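ESAT-6/WXG100 secretion system protein (Streptococcus gallolyticus, PDB 7JQE) is EsaA, a subunit of the bacterial type VIIb secretion system, and probably takes part in exporting proteins such as toxins across the cell membrane. Local coordinates at residues A[235-240]-A[438-443]; A[194-199]-A[420-425]. One frame throughout, in Å; residues are numbered along the deposited sequence.

Interaction 1 (A[235-240]-A[438-443]); sequences LALLGK and IDITNP. With EDO (1,2-ethanediol), chain M.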
# COMPACT_ATOMS: atom_id res chain seq x y z
N LEU A 235 -9.26 -4.88 8.56
CA LEU A 235 -8.90 -5.84 9.59
C LEU A 235 -9.17 -7.26 9.13
O LEU A 235 -8.40 -8.18 9.45
CB LEU A 235 -9.66 -5.54 10.88
CG LEU A 235 -9.14 -4.35 11.67
CD1 LEU A 235 -10.16 -3.93 12.72
CD2 LEU A 235 -7.80 -4.71 12.30
N ALA A 236 -10.27 -7.47 8.40
CA ALA A 236 -10.55 -8.80 7.88
C ALA A 236 -9.45 -9.26 6.94
O ALA A 236 -9.05 -10.43 6.96
CB ALA A 236 -11.91 -8.81 7.17
N LEU A 237 -8.93 -8.33 6.12
CA LEU A 237 -7.86 -8.68 5.18
C LEU A 237 -6.57 -9.01 5.90
O LEU A 237 -5.89 -9.99 5.57
CB LEU A 237 -7.66 -7.53 4.19
CG LEU A 237 -6.47 -7.64 3.22
CD1 LEU A 237 -6.57 -8.91 2.38
CD2 LEU A 237 -6.38 -6.41 2.33
N LEU A 238 -6.20 -8.20 6.90
CA LEU A 238 -5.01 -8.52 7.70
C LEU A 238 -5.13 -9.90 8.33
O LEU A 238 -4.12 -10.57 8.54
CB LEU A 238 -4.80 -7.46 8.78
CG LEU A 238 -4.61 -6.02 8.28
CD1 LEU A 238 -4.53 -5.06 9.46
CD2 LEU A 238 -3.37 -5.93 7.44
N GLY A 239 -6.35 -10.32 8.65
CA GLY A 239 -6.54 -11.67 9.16
C GLY A 239 -6.23 -12.72 8.12
O GLY A 239 -5.57 -13.73 8.42
N LYS A 240 -6.69 -12.51 6.89
CA LYS A 240 -6.39 -13.45 5.81
C LYS A 240 -4.89 -13.61 5.63
O LYS A 240 -4.38 -14.73 5.50
CB LYS A 240 -7.04 -13.00 4.51
CG LYS A 240 -8.42 -13.56 4.25
CD LYS A 240 -8.91 -13.15 2.87
CE LYS A 240 -10.30 -13.69 2.59
NZ LYS A 240 -10.96 -12.97 1.46
N ILE A 438 -9.97 -10.56 -2.21
CA ILE A 438 -8.54 -10.74 -2.41
C ILE A 438 -8.11 -12.05 -1.76
O ILE A 438 -8.34 -12.27 -0.57
CB ILE A 438 -7.75 -9.55 -1.84
CG1 ILE A 438 -8.19 -8.26 -2.54
CG2 ILE A 438 -6.25 -9.78 -1.99
CD1 ILE A 438 -7.38 -7.05 -2.16
N ASP A 439 -7.48 -12.92 -2.55
CA ASP A 439 -7.02 -14.22 -2.08
C ASP A 439 -5.50 -14.18 -1.91
O ASP A 439 -4.79 -13.67 -2.77
CB ASP A 439 -7.42 -15.32 -3.07
CG ASP A 439 -7.19 -16.72 -2.53
OD1 ASP A 439 -6.13 -16.97 -1.92
OD2 ASP A 439 -8.09 -17.57 -2.70
N ILE A 440 -5.02 -14.71 -0.79
CA ILE A 440 -3.60 -14.64 -0.45
C ILE A 440 -2.87 -15.94 -0.79
O ILE A 440 -1.85 -15.92 -1.47
CB ILE A 440 -3.42 -14.29 1.05
CG1 ILE A 440 -4.21 -13.02 1.39
CG2 ILE A 440 -1.95 -14.09 1.37
CD1 ILE A 440 -3.76 -11.80 0.65
N THR A 441 -3.39 -17.08 -0.33
CA THR A 441 -2.68 -18.35 -0.53
C THR A 441 -2.54 -18.67 -2.02
O THR A 441 -1.51 -19.22 -2.44
CB THR A 441 -3.41 -19.49 0.19
OG1 THR A 441 -4.80 -19.47 -0.16
CG2 THR A 441 -3.26 -19.35 1.69
N ASN A 442 -3.55 -18.33 -2.82
CA ASN A 442 -3.55 -18.57 -4.27
C ASN A 442 -3.76 -17.23 -4.97
O ASN A 442 -4.88 -16.90 -5.37
CB ASN A 442 -4.62 -19.58 -4.66
CG ASN A 442 -4.34 -20.96 -4.09
OD1 ASN A 442 -5.15 -21.52 -3.35
ND2 ASN A 442 -3.18 -21.52 -4.43
N PRO A 443 -2.69 -16.45 -5.15
CA PRO A 443 -2.84 -15.13 -5.78
C PRO A 443 -3.53 -15.22 -7.14
O PRO A 443 -3.43 -16.22 -7.84
CB PRO A 443 -1.39 -14.64 -5.92
CG PRO A 443 -0.62 -15.42 -4.91
CD PRO A 443 -1.30 -16.76 -4.81
C1 EDO M . 2.65 -15.42 -1.43
O1 EDO M . 3.43 -14.67 -2.36
C2 EDO M . 1.45 -16.05 -2.13
O2 EDO M . 0.71 -16.87 -1.23
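Leu237, on the helix 225-244, meets two isoleucines of the loop that follows helix 396-427. A single methyl does the touching: CD1 of Leu237 lies 4.4 Å from CB of Ile438 and 4.4 Å from CD1 of Ile440, a loose but buried van der Waals fit. One helical turn further on, CB of Lys240 rests against CG1 of Ile440 at 4.2 Å, so the base of the lysine extends the apolar surface begun by the leucine. Tyr427, at the end of helix 396-427, touches both isoleucines, and Tyr241 and Ala244 also pack on Ile440.

The loop can offer two isoleucines to one helix because its backbone is extended at Ile438 and Asp439, which turns Ile438 and Ile440 toward the helix and Asp439 away from it. Just beyond, the chain turns at an Asx motif: OD1 of Asp439 accepts from the backbone N of Asn442 at 3.1 Å, nearly straight at 170°, with the donor lying 48° out of the carboxylate plane. OG1 of Thr441 adds a weak bond to the same oxygen.

The polar link between helix and loop is slight. Beyond CG the chain of Lys240 is extended and carries CD and NZ to the carbonyl O of Ile438. CD comes within 3.6 Å of that O, and NZ makes a weak hydrogen bond of 3.4 Å to it. NZ stays 6.8 Å from OD2 of Asp439, so attraction between the two charges would act only at a distance. Away from the helix, the carbonyl O of Ile440 receives a hydrogen bond from O2 of an ethanediol molecule, probably a crystallisation additive, whose C2 also lies beside CG of Pro443.

Interaction 2 (A[194-199]-A[420-425]); sequences TEIASL and SAMIQT. With EDO (1,2-ethanediol), chain H; EDO (1,2-ethanediol), chain X.
Glu195 brings a flat carboxylate to the contact with Met422, yet its methylene makes the touch: CG lies 4.0 Å from CE of Met422. That CE and O1 of an ethanediol both lie close to the carboxylate plane, at its rim and not over a face; O1 donates to OE2 of Glu195 at 3.0 Å. On the other helix, the amide of Gln424 takes no part in the contact; C2 of a second ethanediol lies to one side of its plane, nearest CG, and NE2 of Gln424 is hydrogen-bonded to the backbone O of Gln432.

Everything that crosses between the helices is apolar. Met422, present as selenomethionine, reaches over as an extended chain, with chi2 and chi3 both close to 180°. Its SE comes to 3.7 Å from CD1 of Leu199, the two side chains crossing at about a right angle, and to 4.1 Å from CG1 of Ile196, which slides past it in the opposite direction. Ile196 also rests CG2 against CG1 of Ile423 at 4.1 Å. Within its own helix, OG1 of Thr425 returns a hydrogen bond of 2.7 Å to the carbonyl O of Ala421, which the backbone N of Thr425 approaches from the opposite face.

This is an antiparallel helix pair: the axes of the two short segments approach to 10.4 Å, with their N-to-C directions 152° apart. Ile196 and Leu199 spread further along helix 396-427, to Leu426, Lys415 and Thr418. Met422 also packs on Gln424 of the second subunit, while Ile423 reaches Tyr241 of helix 225-244.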
# COMPACT_ATOMS: atom_id res chain seq x y z
N THR A 194 8.36 -9.32 4.64
CA THR A 194 9.11 -8.98 5.84
C THR A 194 8.67 -7.63 6.41
O THR A 194 8.52 -7.47 7.62
CB THR A 194 10.61 -8.98 5.54
OG1 THR A 194 11.04 -10.32 5.29
CG2 THR A 194 11.39 -8.42 6.72
N GLU A 195 8.45 -6.64 5.53
CA GLU A 195 8.00 -5.33 5.99
C GLU A 195 6.58 -5.41 6.55
O GLU A 195 6.29 -4.85 7.62
CB GLU A 195 8.07 -4.32 4.85
CG GLU A 195 7.39 -2.99 5.16
CD GLU A 195 7.93 -2.34 6.42
OE1 GLU A 195 9.00 -2.77 6.89
OE2 GLU A 195 7.28 -1.40 6.93
N ILE A 196 5.69 -6.10 5.85
CA ILE A 196 4.31 -6.26 6.31
C ILE A 196 4.28 -6.90 7.69
O ILE A 196 3.59 -6.42 8.60
CB ILE A 196 3.50 -7.08 5.29
CG1 ILE A 196 3.47 -6.37 3.94
CG2 ILE A 196 2.10 -7.34 5.79
CD1 ILE A 196 2.82 -7.17 2.85
N ALA A 197 5.02 -7.99 7.88
CA ALA A 197 5.03 -8.66 9.17
C ALA A 197 5.56 -7.76 10.27
O ALA A 197 5.10 -7.83 11.42
CB ALA A 197 5.85 -9.95 9.11
N SER A 198 6.53 -6.90 9.95
CA SER A 198 7.03 -5.95 10.93
C SER A 198 5.92 -5.02 11.39
O SER A 198 5.70 -4.84 12.60
CB SER A 198 8.19 -5.15 10.34
OG SER A 198 8.59 -4.11 11.21
N LEU A 199 5.19 -4.42 10.44
CA LEU A 199 4.06 -3.57 10.78
C LEU A 199 3.03 -4.32 11.62
O LEU A 199 2.53 -3.81 12.62
CB LEU A 199 3.42 -3.03 9.50
CG LEU A 199 4.08 -1.83 8.84
CD1 LEU A 199 3.48 -1.60 7.46
CD2 LEU A 199 3.90 -0.59 9.71
N SER A 420 -2.66 -2.89 5.36
CA SER A 420 -3.77 -3.34 4.52
C SER A 420 -3.58 -2.87 3.08
O SER A 420 -3.90 -3.60 2.14
CB SER A 420 -5.10 -2.83 5.07
OG SER A 420 -6.18 -3.38 4.34
N ALA A 421 -3.08 -1.64 2.90
CA ALA A 421 -2.88 -1.13 1.54
C ALA A 421 -1.76 -1.88 0.84
O ALA A 421 -1.85 -2.16 -0.37
CB ALA A 421 -2.58 0.36 1.58
N MSE A 422 -0.70 -2.23 1.56
CA MSE A 422 0.38 -3.02 1.00
C MSE A 422 -0.16 -4.36 0.53
O MSE A 422 0.04 -4.76 -0.62
CB MSE A 422 1.49 -3.24 2.02
CG MSE A 422 2.28 -1.98 2.35
SE MSE A 422 3.58 -2.30 3.78
CE MSE A 422 4.58 -0.63 3.64
N ILE A 423 -0.87 -5.05 1.43
CA ILE A 423 -1.46 -6.34 1.07
C ILE A 423 -2.38 -6.18 -0.14
O ILE A 423 -2.31 -6.97 -1.10
CB ILE A 423 -2.21 -6.94 2.27
CG1 ILE A 423 -1.25 -7.15 3.44
CG2 ILE A 423 -2.88 -8.24 1.88
CD1 ILE A 423 -1.93 -7.58 4.74
N GLN A 424 -3.24 -5.16 -0.12
CA GLN A 424 -4.15 -4.94 -1.24
C GLN A 424 -3.41 -4.79 -2.56
O GLN A 424 -3.86 -5.29 -3.60
CB GLN A 424 -5.00 -3.70 -0.96
CG GLN A 424 -5.89 -3.28 -2.11
CD GLN A 424 -6.63 -1.99 -1.83
OE1 GLN A 424 -6.29 -1.25 -0.91
NE2 GLN A 424 -7.66 -1.71 -2.62
N THR A 425 -2.27 -4.09 -2.55
CA THR A 425 -1.57 -3.75 -3.78
C THR A 425 -0.78 -4.93 -4.33
O THR A 425 -0.53 -4.99 -5.54
CB THR A 425 -0.62 -2.57 -3.54
OG1 THR A 425 -1.36 -1.48 -2.97
CG2 THR A 425 0.02 -2.12 -4.84
C1 EDO H . -4.70 -1.33 -5.89
O1 EDO H . -5.46 -1.23 -7.09
C2 EDO H . -4.96 -2.70 -5.26
O2 EDO H . -4.71 -3.74 -6.21
C1 EDO X . 10.20 0.26 9.34
O1 EDO X . 8.79 0.03 9.16
C2 EDO X . 10.97 -1.03 9.07
O2 EDO X . 12.38 -0.78 9.18

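Overall arrangement
Both contacts lie around helix 396-427. Interaction 2 uses the helix itself, against helix 191-200; interaction 1 joins helix 225-244 to the loop after helix 396-427. Their centres are 11 Å apart, and they touch directly: CD2 of Leu238 lies 3.5 Å from CD1 of Ile423, and Leu237 packs on Ser420 and Ile423. Each has a buried apolar centre. Interaction 1 adds an exposed lysine with a weak polar bond, whereas interaction 2 has no hydrogen bond between its segments and lies where the second subunit approaches.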